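Local coordinates for lipid binding protein (Grifola frondosa, PDB 5H0Q), which binds lipids, probably recognising membrane domains in which sphingomyelin occurs together with cholesterol, at residues Val61-Tyr66 and Ala194-Val199; Gly70-Ala75 and Glu91-Asn96; Glu79-His84 and Ala115-Tyr120; Gly131-Trp136 and Leu166-Asn171; Gln143-Val148 and Asp161-Leu166. All blocks are in the same frame, centred on the assembly; numbering follows the deposited sequence.

Interaction 1: residues Val61-Tyr66 and Ala194-Val199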
# COMPACT_ATOMS: atom_id res chain seq x y z
N VAL A 61 3.61 -12.11 -1.08
CA VAL A 61 2.95 -11.01 -1.76
C VAL A 61 4.04 -10.05 -2.21
O VAL A 61 5.01 -9.80 -1.48
CB VAL A 61 1.91 -10.28 -0.87
CG1 VAL A 61 0.72 -11.18 -0.62
CG2 VAL A 61 2.54 -9.79 0.46
N LEU A 62 3.87 -9.52 -3.40
CA LEU A 62 4.78 -8.56 -4.00
C LEU A 62 3.99 -7.25 -4.04
O LEU A 62 3.13 -7.07 -4.91
CB LEU A 62 5.23 -8.96 -5.40
CG LEU A 62 6.09 -10.20 -5.68
CD1 LEU A 62 7.10 -10.46 -4.59
CD2 LEU A 62 5.20 -11.41 -5.88
N VAL A 63 4.24 -6.37 -3.08
CA VAL A 63 3.35 -5.24 -2.81
C VAL A 63 3.91 -3.98 -3.44
O VAL A 63 5.07 -3.63 -3.19
CB VAL A 63 3.17 -5.01 -1.30
CG1 VAL A 63 2.24 -3.81 -1.08
CG2 VAL A 63 2.62 -6.24 -0.63
N ARG A 64 3.09 -3.30 -4.25
CA ARG A 64 3.41 -1.95 -4.69
C ARG A 64 2.39 -1.00 -4.09
O ARG A 64 1.19 -1.30 -4.05
CB ARG A 64 3.45 -1.84 -6.21
CG ARG A 64 2.16 -2.08 -6.97
CD ARG A 64 2.39 -1.83 -8.48
NE ARG A 64 1.15 -1.89 -9.25
CZ ARG A 64 0.69 -2.94 -9.91
NH1 ARG A 64 1.38 -4.07 -9.97
NH2 ARG A 64 -0.48 -2.84 -10.53
N VAL A 65 2.85 0.18 -3.67
CA VAL A 65 2.03 1.18 -2.98
C VAL A 65 2.20 2.50 -3.71
O VAL A 65 3.34 2.95 -3.86
CB VAL A 65 2.48 1.34 -1.52
CG1 VAL A 65 1.64 2.40 -0.83
CG2 VAL A 65 2.45 0.02 -0.80
N TYR A 66 1.09 3.14 -4.10
CA TYR A 66 1.14 4.44 -4.76
C TYR A 66 0.42 5.45 -3.87
O TYR A 66 -0.75 5.26 -3.53
CB TYR A 66 0.49 4.44 -6.15
CG TYR A 66 0.72 5.71 -6.92
CD1 TYR A 66 2.00 6.13 -7.22
CD2 TYR A 66 -0.35 6.50 -7.33
CE1 TYR A 66 2.22 7.28 -7.95
CE2 TYR A 66 -0.13 7.65 -8.06
CZ TYR A 66 1.14 8.04 -8.35
OH TYR A 66 1.39 9.16 -9.08
N ALA A 194 1.58 -13.60 -5.20
CA ALA A 194 0.57 -12.68 -5.73
C ALA A 194 1.08 -11.24 -5.78
O ALA A 194 1.71 -10.77 -4.83
CB ALA A 194 -0.70 -12.72 -4.88
N TYR A 195 0.79 -10.56 -6.88
CA TYR A 195 1.00 -9.12 -6.94
C TYR A 195 -0.10 -8.45 -6.15
O TYR A 195 -1.29 -8.78 -6.29
CB TYR A 195 0.98 -8.61 -8.37
CG TYR A 195 2.26 -8.82 -9.17
CD1 TYR A 195 2.67 -7.87 -10.09
CD2 TYR A 195 3.03 -9.93 -8.98
CE1 TYR A 195 3.82 -8.04 -10.83
CE2 TYR A 195 4.18 -10.13 -9.73
CZ TYR A 195 4.58 -9.18 -10.64
OH TYR A 195 5.73 -9.36 -11.38
N VAL A 196 0.29 -7.47 -5.33
CA VAL A 196 -0.66 -6.68 -4.56
C VAL A 196 -0.39 -5.22 -4.89
O VAL A 196 0.77 -4.82 -5.01
CB VAL A 196 -0.49 -6.94 -3.05
CG1 VAL A 196 -1.37 -5.99 -2.23
CG2 VAL A 196 -0.83 -8.36 -2.75
N GLU A 197 -1.47 -4.43 -5.03
CA GLU A 197 -1.36 -2.99 -5.25
C GLU A 197 -2.26 -2.25 -4.26
O GLU A 197 -3.44 -2.59 -4.13
CB GLU A 197 -1.74 -2.57 -6.66
CG GLU A 197 -1.64 -1.04 -6.93
CD GLU A 197 -2.08 -0.65 -8.33
OE1 GLU A 197 -3.29 -0.76 -8.60
OE2 GLU A 197 -1.22 -0.25 -9.14
N TYR A 198 -1.70 -1.27 -3.58
CA TYR A 198 -2.46 -0.32 -2.77
C TYR A 198 -2.35 1.06 -3.40
O TYR A 198 -1.24 1.50 -3.69
CB TYR A 198 -1.91 -0.28 -1.34
CG TYR A 198 -2.03 -1.58 -0.61
CD1 TYR A 198 -3.26 -2.06 -0.18
CD2 TYR A 198 -0.91 -2.38 -0.40
CE1 TYR A 198 -3.37 -3.29 0.46
CE2 TYR A 198 -1.00 -3.59 0.25
CZ TYR A 198 -2.23 -4.05 0.67
OH TYR A 198 -2.35 -5.25 1.32
N VAL A 199 -3.48 1.76 -3.50
CA VAL A 199 -3.50 3.13 -4.00
C VAL A 199 -4.26 3.98 -3.01
O VAL A 199 -5.43 3.70 -2.74
CB VAL A 199 -4.16 3.24 -5.37
CG1 VAL A 199 -4.07 4.64 -5.89
CG2 VAL A 199 -3.50 2.26 -6.32
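Val61-Tyr66 and Ala194-Val199 form a parallel strand pair in register, Val61 beside Ala194 through Tyr66 beside Val199, buried in the mixed sheet of the fold. Five backbone hydrogen bonds join them, among them Arg64 N to Val196 O at 2.9 Å. On one face Val61, Val63, Val65, Ala194, Val196 and Tyr198 form an apolar layer; Val63 CG1 touches the edge of the Tyr198 ring, 3.5 Å from CE2. That layer faces the second sheet of a beta sandwich, where Tyr198 OH bonds to Gly131 O. The other face carries a salt bridge under helix 41-55: Arg64 NE reaches Glu197 OE2 at 2.9 Å, and NH2 adds a weak bond to the same oxygen. OE2 lies in the guanidinium plane, yet NE approaches from above the carboxylate, the two planes being 89° apart. Lys37 NZ is a second salt-bridge partner of OE2, and Gln48 OE1 takes Arg64 NH1. The Arg64 chain is extended from CG to NE, bringing NE to the carboxylate.

Interaction 2: residues Gly70-Ala75 and Glu91-Asn96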
# COMPACT_ATOMS: atom_id res chain seq x y z
N GLY A 70 -2.03 13.65 -2.17
CA GLY A 70 -1.71 15.05 -2.26
C GLY A 70 -0.70 15.53 -1.24
O GLY A 70 -0.36 16.72 -1.23
N GLY A 71 -0.25 14.66 -0.35
CA GLY A 71 0.80 14.97 0.59
C GLY A 71 1.53 13.70 0.97
O GLY A 71 1.16 12.59 0.54
N PRO A 72 2.59 13.83 1.75
CA PRO A 72 3.40 12.65 2.09
C PRO A 72 2.73 11.77 3.11
O PRO A 72 1.99 12.23 3.99
CB PRO A 72 4.68 13.26 2.66
CG PRO A 72 4.24 14.57 3.24
CD PRO A 72 3.17 15.07 2.31
N ILE A 73 3.03 10.48 3.04
CA ILE A 73 2.58 9.53 4.05
C ILE A 73 3.80 8.90 4.69
O ILE A 73 4.85 8.79 4.05
CB ILE A 73 1.62 8.46 3.47
CG1 ILE A 73 2.32 7.60 2.42
CG2 ILE A 73 0.37 9.14 2.90
CD1 ILE A 73 1.42 6.56 1.76
N THR A 74 3.68 8.54 5.97
CA THR A 74 4.77 7.99 6.76
C THR A 74 4.37 6.64 7.32
O THR A 74 3.27 6.50 7.88
CB THR A 74 5.15 8.96 7.88
OG1 THR A 74 5.60 10.19 7.30
CG2 THR A 74 6.25 8.39 8.77
N ALA A 75 5.25 5.65 7.21
CA ALA A 75 5.00 4.32 7.75
C ALA A 75 4.97 4.41 9.27
O ALA A 75 5.92 4.90 9.89
CB ALA A 75 6.06 3.33 7.29
N GLU A 91 10.50 1.70 3.19
CA GLU A 91 10.63 3.16 3.14
C GLU A 91 9.73 3.78 4.19
O GLU A 91 8.57 3.40 4.34
CB GLU A 91 10.28 3.68 1.74
CG GLU A 91 11.34 3.36 0.70
CD GLU A 91 12.63 4.11 0.94
OE1 GLU A 91 12.58 5.22 1.51
OE2 GLU A 91 13.70 3.59 0.56
N LYS A 92 10.27 4.75 4.93
CA LYS A 92 9.51 5.37 6.00
C LYS A 92 8.59 6.48 5.50
O LYS A 92 7.59 6.79 6.15
CB LYS A 92 10.46 5.94 7.06
CG LYS A 92 10.37 5.25 8.42
CD LYS A 92 9.13 5.70 9.19
CE LYS A 92 9.49 6.66 10.32
NZ LYS A 92 10.22 7.87 9.85
N ARG A 93 8.93 7.11 4.38
CA ARG A 93 8.21 8.28 3.89
C ARG A 93 8.01 8.14 2.40
O ARG A 93 8.99 7.99 1.65
CB ARG A 93 8.97 9.57 4.19
CG ARG A 93 8.24 10.84 3.75
CD ARG A 93 9.16 12.03 3.74
NE ARG A 93 8.49 13.29 3.36
CZ ARG A 93 8.30 13.70 2.11
NH1 ARG A 93 8.70 12.94 1.10
NH2 ARG A 93 7.70 14.86 1.86
N ILE A 94 6.76 8.20 1.96
CA ILE A 94 6.41 8.11 0.55
C ILE A 94 5.77 9.43 0.14
O ILE A 94 4.70 9.80 0.66
CB ILE A 94 5.45 6.94 0.27
CG1 ILE A 94 5.99 5.62 0.87
CG2 ILE A 94 5.22 6.84 -1.23
CD1 ILE A 94 5.01 4.53 0.86
N GLY A 95 6.41 10.17 -0.76
CA GLY A 95 5.82 11.41 -1.22
C GLY A 95 4.60 11.18 -2.09
O GLY A 95 4.39 10.10 -2.66
N ASN A 96 3.79 12.23 -2.22
CA ASN A 96 2.71 12.20 -3.18
C ASN A 96 3.34 11.97 -4.55
O ASN A 96 4.36 12.58 -4.87
CB ASN A 96 1.97 13.54 -3.13
CG ASN A 96 0.80 13.60 -4.04
OD1 ASN A 96 -0.09 12.76 -3.99
ND2 ASN A 96 0.76 14.61 -4.88
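Gly70-Ala75 and Glu91-Asn96 run antiparallel, with Ile73 and Ile94 as a hydrogen-bonded pair and Thr74 opposite Arg93 as a non-hydrogen-bonded one. Ile73 N binds Ile94 O at 3.0 Å, Ile94 N returns the bond to Ile73 O at 2.9 Å, and Ala75 N continues the ladder to Lys92 O. Ile73 and Ile94 point to the same face, where CG1 of Ile73 meets CB of Ile94 at 3.9 Å. Both isoleucines also pack on Tyr120 of strand 114-121, on the other side of strand 73-80. On the face of Thr74 and Arg93, the Arg93 guanidinium carries Pro72 CB over one of its faces, toward the rim and 3.5 Å from Arg93 NH2; the same NH2 makes a salt bridge with Glu6. Asn96 closes the loop end of the pair. Its CG is anti to the backbone N (chi1 -177°), and OD1 accepts from Gly70 N at 2.8 Å, with the donor standing well above the amide plane. ND2 of Asn96 is held in turn by Ile7 O and Met29 O, so this one buried amide ties the turn before strand 73-80 to the N-terminal region. The short strand 93-94 is an outermost strand, within the chain, of the five-stranded antiparallel sheet, one layer of a beta sandwich.

Interaction 3: residues Glu79-His84 and Ala115-Tyr120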
# COMPACT_ATOMS: atom_id res chain seq x y z
N GLU A 79 3.41 -4.97 10.66
CA GLU A 79 3.15 -6.14 11.49
C GLU A 79 3.05 -7.38 10.62
O GLU A 79 2.34 -7.37 9.61
CB GLU A 79 1.86 -5.92 12.29
CG GLU A 79 1.51 -7.02 13.26
CD GLU A 79 2.44 -7.10 14.47
OE1 GLU A 79 3.20 -6.15 14.72
OE2 GLU A 79 2.40 -8.13 15.17
N SER A 80 3.77 -8.43 11.01
CA SER A 80 3.64 -9.77 10.42
C SER A 80 2.72 -10.61 11.28
O SER A 80 3.03 -10.88 12.45
CB SER A 80 4.98 -10.49 10.30
OG SER A 80 5.86 -9.80 9.45
N PHE A 81 1.61 -11.06 10.71
CA PHE A 81 0.77 -12.03 11.39
C PHE A 81 1.20 -13.46 11.10
O PHE A 81 1.20 -14.31 12.00
CB PHE A 81 -0.69 -11.83 10.99
CG PHE A 81 -1.21 -10.44 11.24
CD1 PHE A 81 -1.25 -9.92 12.51
CD2 PHE A 81 -1.69 -9.67 10.19
CE1 PHE A 81 -1.73 -8.65 12.74
CE2 PHE A 81 -2.17 -8.40 10.41
CZ PHE A 81 -2.20 -7.89 11.69
N ARG A 82 1.55 -13.74 9.85
CA ARG A 82 2.16 -15.00 9.45
C ARG A 82 3.25 -14.66 8.45
O ARG A 82 2.99 -13.89 7.52
CB ARG A 82 1.14 -15.94 8.80
CG ARG A 82 -0.05 -16.23 9.65
CD ARG A 82 -1.05 -17.11 8.95
NE ARG A 82 -2.23 -17.27 9.79
CZ ARG A 82 -3.42 -16.74 9.54
NH1 ARG A 82 -3.65 -16.03 8.46
NH2 ARG A 82 -4.41 -16.94 10.40
N GLY A 83 4.45 -15.19 8.64
CA GLY A 83 5.54 -14.92 7.73
C GLY A 83 6.38 -13.74 8.19
O GLY A 83 6.42 -13.40 9.38
N HIS A 84 7.05 -13.11 7.23
CA HIS A 84 8.00 -12.06 7.56
C HIS A 84 8.23 -11.20 6.33
O HIS A 84 7.99 -11.62 5.19
CB HIS A 84 9.31 -12.63 8.11
CG HIS A 84 10.10 -13.43 7.12
ND1 HIS A 84 9.78 -14.73 6.78
CD2 HIS A 84 11.23 -13.12 6.43
CE1 HIS A 84 10.66 -15.18 5.91
NE2 HIS A 84 11.55 -14.23 5.68
N ALA A 115 0.73 -13.23 5.85
CA ALA A 115 -0.31 -12.34 6.34
C ALA A 115 0.33 -11.21 7.13
O ALA A 115 1.17 -11.46 8.00
CB ALA A 115 -1.31 -13.09 7.21
N GLY A 116 -0.02 -9.97 6.80
CA GLY A 116 0.61 -8.85 7.47
C GLY A 116 -0.06 -7.55 7.09
O GLY A 116 -1.07 -7.54 6.39
N CYS A 117 0.54 -6.45 7.55
CA CYS A 117 -0.00 -5.15 7.21
C CYS A 117 1.04 -4.07 7.39
O CYS A 117 2.07 -4.27 8.05
CB CYS A 117 -1.23 -4.85 8.06
SG CYS A 117 -0.83 -4.49 9.81
N ILE A 118 0.79 -2.95 6.74
CA ILE A 118 1.51 -1.71 6.98
C ILE A 118 0.45 -0.65 7.21
O ILE A 118 -0.61 -0.68 6.57
CB ILE A 118 2.44 -1.32 5.81
CG1 ILE A 118 3.51 -2.38 5.63
CG2 ILE A 118 3.12 0.02 6.12
CD1 ILE A 118 4.58 -2.03 4.63
N VAL A 119 0.71 0.25 8.15
CA VAL A 119 -0.18 1.36 8.46
C VAL A 119 0.58 2.63 8.15
O VAL A 119 1.66 2.87 8.71
CB VAL A 119 -0.64 1.34 9.93
CG1 VAL A 119 -1.52 2.56 10.19
CG2 VAL A 119 -1.39 0.08 10.25
N TYR A 120 0.04 3.43 7.24
CA TYR A 120 0.63 4.71 6.88
C TYR A 120 -0.18 5.86 7.47
O TYR A 120 -1.41 5.84 7.43
CB TYR A 120 0.68 4.90 5.35
CG TYR A 120 1.63 3.97 4.62
CD1 TYR A 120 3.00 4.15 4.71
CD2 TYR A 120 1.15 2.91 3.88
CE1 TYR A 120 3.88 3.29 4.06
CE2 TYR A 120 2.02 2.05 3.22
CZ TYR A 120 3.37 2.25 3.33
OH TYR A 120 4.20 1.39 2.67
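Glu79-Arg82 runs antiparallel to Ala115-Cys117, with end-to-end directions 173° apart, and the ladder is broken by a classic beta bulge: Phe81 and Arg82 both face Ala115. Ahead of the bulge Glu79 and Cys117 are a hydrogen-bonded pair, Glu79 N to Cys117 O at 3.0 Å and Cys117 N to Glu79 O at 2.9 Å. At the bulge Ala115 O is gripped twice, by Phe81 N at 2.8 Å and Arg82 N at 3.0 Å, both reaching it from the same face of its carbonyl plane. The bond from Arg82 is nearly straight, 170° at the hydrogen, whereas that from Phe81 is bent to 138°. Ala115 N then donates a hydrogen bond to Arg82 O. The extra residue coincides with a corner in the chain, which leaves strand 73-80 here and goes on to strand 84-85 in the other sheet of the sandwich. Gly116 fits closely against the strand before the corner, its CA beside Glu79 O. The Phe81 ring meets Gly116 obliquely, Phe81 CD2 3.7 Å from Gly116 CA, under cover of Trp155, Leu164 and Leu167. Arg82 covers Ala115 CB with its CB, CG and NH1, and its NH2 makes a salt bridge with Asp168. The Cys117 sulfur touches two side chains of the other segment: SG is 3.9 Å from Glu79 CB and 4.1 Å from Phe81 CZ, the latter an oblique sulfur-aromatic contact.

Interaction 4: residues Gly131-Trp136 and Leu166-Asn171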
# COMPACT_ATOMS: atom_id res chain seq x y z
N GLY A 131 -3.53 -4.30 4.48
CA GLY A 131 -3.24 -5.65 4.90
C GLY A 131 -3.45 -6.66 3.80
O GLY A 131 -4.23 -6.47 2.87
N TRP A 132 -2.75 -7.78 3.95
CA TRP A 132 -2.86 -8.87 3.00
C TRP A 132 -2.93 -10.17 3.79
O TRP A 132 -2.48 -10.26 4.93
CB TRP A 132 -1.67 -8.88 2.02
CG TRP A 132 -0.35 -8.97 2.77
CD1 TRP A 132 0.32 -10.10 3.14
CD2 TRP A 132 0.40 -7.88 3.29
NE1 TRP A 132 1.45 -9.77 3.84
CE2 TRP A 132 1.51 -8.41 3.97
CE3 TRP A 132 0.23 -6.48 3.26
CZ2 TRP A 132 2.45 -7.60 4.59
CZ3 TRP A 132 1.17 -5.70 3.84
CH2 TRP A 132 2.26 -6.25 4.52
N GLN A 133 -3.49 -11.18 3.15
CA GLN A 133 -3.58 -12.51 3.75
C GLN A 133 -3.62 -13.47 2.57
O GLN A 133 -4.61 -13.51 1.84
CB GLN A 133 -4.81 -12.63 4.64
CG GLN A 133 -4.90 -13.94 5.43
CD GLN A 133 -5.50 -15.09 4.63
OE1 GLN A 133 -4.82 -16.08 4.32
NE2 GLN A 133 -6.77 -14.97 4.29
N ASN A 134 -2.51 -14.18 2.36
CA ASN A 134 -2.35 -15.07 1.22
C ASN A 134 -2.12 -16.47 1.76
O ASN A 134 -1.03 -16.76 2.29
CB ASN A 134 -1.18 -14.62 0.34
CG ASN A 134 -1.27 -15.19 -1.06
OD1 ASN A 134 -2.32 -15.72 -1.43
ND2 ASN A 134 -0.21 -15.04 -1.85
N PRO A 135 -3.11 -17.36 1.69
CA PRO A 135 -3.05 -18.60 2.46
C PRO A 135 -2.25 -19.70 1.78
O PRO A 135 -2.16 -19.78 0.56
CB PRO A 135 -4.52 -19.01 2.55
CG PRO A 135 -5.11 -18.51 1.30
CD PRO A 135 -4.40 -17.20 1.01
N TRP A 136 -1.69 -20.58 2.62
CA TRP A 136 -1.01 -21.75 2.10
C TRP A 136 -2.00 -22.76 1.56
O TRP A 136 -1.72 -23.42 0.55
CB TRP A 136 -0.15 -22.37 3.21
CG TRP A 136 0.88 -23.36 2.72
CD1 TRP A 136 2.14 -23.07 2.25
CD2 TRP A 136 0.75 -24.77 2.69
NE1 TRP A 136 2.79 -24.23 1.92
CE2 TRP A 136 1.95 -25.29 2.18
CE3 TRP A 136 -0.28 -25.65 3.03
CZ2 TRP A 136 2.16 -26.64 2.00
CZ3 TRP A 136 -0.07 -27.00 2.86
CH2 TRP A 136 1.14 -27.49 2.35
N LEU A 166 -10.36 -10.24 10.37
CA LEU A 166 -10.92 -9.63 9.17
C LEU A 166 -10.20 -10.12 7.92
O LEU A 166 -10.83 -10.37 6.89
CB LEU A 166 -10.85 -8.10 9.26
CG LEU A 166 -11.76 -7.44 10.31
CD1 LEU A 166 -11.53 -5.92 10.28
CD2 LEU A 166 -13.22 -7.80 10.05
N LEU A 167 -8.87 -10.28 8.01
CA LEU A 167 -8.11 -10.75 6.86
C LEU A 167 -8.44 -12.19 6.52
O LEU A 167 -8.51 -12.55 5.33
CB LEU A 167 -6.61 -10.58 7.13
CG LEU A 167 -6.10 -9.15 6.98
CD1 LEU A 167 -4.69 -8.97 7.56
CD2 LEU A 167 -6.12 -8.69 5.51
N ASP A 168 -8.65 -13.04 7.54
CA ASP A 168 -8.91 -14.46 7.29
C ASP A 168 -10.30 -14.69 6.75
O ASP A 168 -10.52 -15.64 5.98
CB ASP A 168 -8.72 -15.28 8.56
CG ASP A 168 -7.27 -15.42 8.96
OD1 ASP A 168 -7.00 -15.92 10.07
OD2 ASP A 168 -6.39 -15.02 8.15
N THR A 169 -11.27 -13.85 7.14
CA THR A 169 -12.64 -14.04 6.73
C THR A 169 -13.04 -13.13 5.57
O THR A 169 -14.19 -13.17 5.14
CB THR A 169 -13.58 -13.81 7.92
OG1 THR A 169 -13.51 -12.46 8.38
CG2 THR A 169 -13.23 -14.77 9.06
N HIS A 170 -12.11 -12.34 5.06
CA HIS A 170 -12.39 -11.52 3.89
C HIS A 170 -12.78 -12.41 2.72
O HIS A 170 -12.40 -13.59 2.64
CB HIS A 170 -11.14 -10.67 3.55
CG HIS A 170 -11.42 -9.46 2.73
ND1 HIS A 170 -11.18 -9.39 1.38
CD2 HIS A 170 -11.90 -8.24 3.09
CE1 HIS A 170 -11.51 -8.19 0.93
NE2 HIS A 170 -11.95 -7.47 1.95
N ASN A 171 -13.56 -11.85 1.79
CA ASN A 171 -14.02 -12.59 0.62
C ASN A 171 -13.96 -11.68 -0.60
O ASN A 171 -14.97 -11.35 -1.21
CB ASN A 171 -15.43 -13.15 0.82
CG ASN A 171 -15.91 -13.97 -0.37
OD1 ASN A 171 -15.11 -14.55 -1.11
ND2 ASN A 171 -17.22 -14.01 -0.57
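Leu167 and Gln133 carry this buried contact between the last turn of helix 160-169 and strand 126-134, with Asp168 at its margin. Leu167 points at the strand: its CB meets Gln133 CB at 3.7 Å, and its methyls lie on the backbone, CD1 3.7 Å from Trp132 O and CD2 3.8 Å from Gly131 C. With no side chain at Gly131, the leucine can settle directly on the strand, and Phe81 and Leu145 also touch it. Gln133 extends from the strand with CG anti to the backbone N (chi1 -173°), then bends at chi2. Its NE2 donates to Leu167 O at 3.2 Å; the bond is nearly straight, 173° at the hydrogen, and lies in the plane of the glutamine amide, although the donor stands above the plane of the carbonyl. Asp168 crosses the glutamine at about a right angle, bringing OD2 to 3.3 Å from Gln133 CG, and its OD1 makes a salt bridge with Arg82 NH2. The helix therefore sits on the five-stranded antiparallel sheet of the beta sandwich by an apolar leucine plus a side-chain amide. That amide donates an N-H to a carbonyl of the helix's last turn, where it would probably offset some of the partial negative charge expected at a helix C-terminus.

Interaction 5: residues Gln143-Val148 and Asp161-Leu166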
# COMPACT_ATOMS: atom_id res chain seq x y z
N GLN A 143 -6.35 -12.63 -0.24
CA GLN A 143 -7.19 -11.56 0.31
C GLN A 143 -6.39 -10.28 0.47
O GLN A 143 -5.18 -10.31 0.73
CB GLN A 143 -7.79 -11.96 1.67
CG GLN A 143 -8.64 -13.23 1.64
CD GLN A 143 -9.85 -13.10 0.74
OE1 GLN A 143 -10.48 -12.04 0.66
NE2 GLN A 143 -10.20 -14.19 0.06
N VAL A 144 -7.10 -9.15 0.39
CA VAL A 144 -6.52 -7.83 0.60
C VAL A 144 -7.55 -6.97 1.33
O VAL A 144 -8.75 -7.18 1.18
CB VAL A 144 -6.10 -7.18 -0.74
CG1 VAL A 144 -7.31 -6.89 -1.59
CG2 VAL A 144 -5.28 -5.94 -0.51
N LEU A 145 -7.06 -6.01 2.12
CA LEU A 145 -7.95 -5.21 2.96
C LEU A 145 -7.34 -3.84 3.20
O LEU A 145 -6.19 -3.75 3.63
CB LEU A 145 -8.18 -5.89 4.30
CG LEU A 145 -9.07 -5.14 5.29
CD1 LEU A 145 -10.49 -5.15 4.79
CD2 LEU A 145 -8.94 -5.75 6.66
N VAL A 146 -8.12 -2.78 2.96
CA VAL A 146 -7.69 -1.44 3.33
C VAL A 146 -8.75 -0.84 4.25
O VAL A 146 -9.94 -1.12 4.11
CB VAL A 146 -7.45 -0.51 2.13
CG1 VAL A 146 -6.26 -1.00 1.33
CG2 VAL A 146 -8.69 -0.44 1.26
N GLU A 147 -8.30 -0.04 5.20
CA GLU A 147 -9.19 0.76 6.04
C GLU A 147 -8.55 2.11 6.28
O GLU A 147 -7.37 2.17 6.65
CB GLU A 147 -9.48 0.11 7.38
CG GLU A 147 -10.41 -1.07 7.28
CD GLU A 147 -10.82 -1.64 8.64
OE1 GLU A 147 -10.35 -1.14 9.68
OE2 GLU A 147 -11.59 -2.63 8.63
N VAL A 148 -9.31 3.18 6.09
CA VAL A 148 -8.88 4.53 6.45
C VAL A 148 -9.61 4.89 7.74
O VAL A 148 -10.83 4.77 7.80
CB VAL A 148 -9.20 5.56 5.35
CG1 VAL A 148 -8.54 6.89 5.67
CG2 VAL A 148 -8.76 5.07 3.98
N ASP A 161 -5.36 -9.25 16.75
CA ASP A 161 -6.16 -10.45 16.56
C ASP A 161 -7.39 -10.15 15.73
O ASP A 161 -7.83 -10.98 14.93
CB ASP A 161 -6.55 -11.04 17.92
CG ASP A 161 -5.38 -11.64 18.66
OD1 ASP A 161 -4.44 -12.12 18.00
OD2 ASP A 161 -5.39 -11.63 19.90
N TYR A 162 -7.98 -8.96 15.93
CA TYR A 162 -9.20 -8.62 15.20
C TYR A 162 -8.91 -8.32 13.74
O TYR A 162 -9.65 -8.76 12.85
CB TYR A 162 -9.88 -7.42 15.86
CG TYR A 162 -11.14 -6.99 15.15
CD1 TYR A 162 -12.27 -7.81 15.14
CD2 TYR A 162 -11.22 -5.77 14.49
CE1 TYR A 162 -13.43 -7.42 14.50
CE2 TYR A 162 -12.39 -5.38 13.84
CZ TYR A 162 -13.48 -6.21 13.85
OH TYR A 162 -14.64 -5.83 13.21
N MET A 163 -7.84 -7.58 13.46
CA MET A 163 -7.48 -7.32 12.07
C MET A 163 -7.15 -8.61 11.33
O MET A 163 -7.55 -8.78 10.17
CB MET A 163 -6.33 -6.32 12.00
CG MET A 163 -6.71 -4.95 12.62
SD MET A 163 -8.30 -4.31 12.02
CE MET A 163 -7.99 -4.24 10.25
N LEU A 164 -6.45 -9.54 11.97
CA LEU A 164 -6.18 -10.82 11.33
C LEU A 164 -7.48 -11.58 11.06
O LEU A 164 -7.65 -12.20 10.00
CB LEU A 164 -5.23 -11.64 12.19
CG LEU A 164 -4.80 -13.00 11.65
CD1 LEU A 164 -4.13 -12.88 10.28
CD2 LEU A 164 -3.87 -13.64 12.65
N HIS A 165 -8.43 -11.51 11.99
CA HIS A 165 -9.73 -12.14 11.77
C HIS A 165 -10.42 -11.56 10.55
O HIS A 165 -11.03 -12.29 9.76
CB HIS A 165 -10.63 -11.95 13.00
CG HIS A 165 -12.06 -12.32 12.75
ND1 HIS A 165 -13.09 -11.41 12.87
CD2 HIS A 165 -12.62 -13.48 12.35
CE1 HIS A 165 -14.23 -12.01 12.57
NE2 HIS A 165 -13.97 -13.26 12.25
N LEU A 166 -10.36 -10.24 10.37
CA LEU A 166 -10.92 -9.63 9.17
C LEU A 166 -10.20 -10.12 7.92
O LEU A 166 -10.83 -10.37 6.89
CB LEU A 166 -10.85 -8.10 9.26
CG LEU A 166 -11.76 -7.44 10.31
CD1 LEU A 166 -11.53 -5.92 10.28
CD2 LEU A 166 -13.22 -7.80 10.05
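On the strand whose Leu145 packs against Leu166, Gln143 OE1 is gripped by two donors, His170 ND1 and the backbone N of Gly172, which ties the start of the strand to the chain just beyond helix 160-169. The contact proper is helix-on-sheet packing at the edge of the five-stranded antiparallel layer of the beta sandwich. Strand 143-148 and helix 161-166 have axes 10.1 Å apart at closest and directions 128° apart, leaving the space between them to four side chains. CG of Leu145 is anti to the backbone N (chi1 179°), which points the branch at the helix. CD2 of Leu145 touches two helix residues at once, 4.0 Å from Leu166 CB and 4.0 Å from Met163 CE. Met163 is bent at both chi2 and chi3, and its methyl end is turned to the strand while Phe129, Trp154 and Trp155 also touch it. Glu147 and Met163 reach toward each other tip to tip, with OE1 3.9 Å from CE. No hydrogen bond spans the two segments; the glutamate instead rests on apolar groups, and its OE1 has a long, weak ion pair with Arg149. Across the other oxygen of the carboxylate Leu166 passes at about a right angle, placing CD1 3.7 Å from Glu147 OE2.

In the fold
Interaction 1 lies in one sheet of the sandwich, interactions 2 and 3 in the other, and interactions 4 and 5 hold helix 160-169 on that second sheet. Tyr198 bridges the layers: its OH is 2.7 Å from Gly131 O of interaction 4, and its CE1 is 3.4 Å from Val144 CG2 of interaction 5. Interactions 2 and 3 share strand 73-80 and meet at Tyr120, whose CE1 is 3.6 Å from Ile94 CD1. Interactions 3 and 4 are joined by the salt bridge from Arg82 NH2 to Asp168 OD1, 2.8 Å. Interactions 4 and 5 use successive turns of helix 160-169, their centres about 7 Å apart, whereas interaction 2 lies about 25 Å from interaction 4, centre to centre.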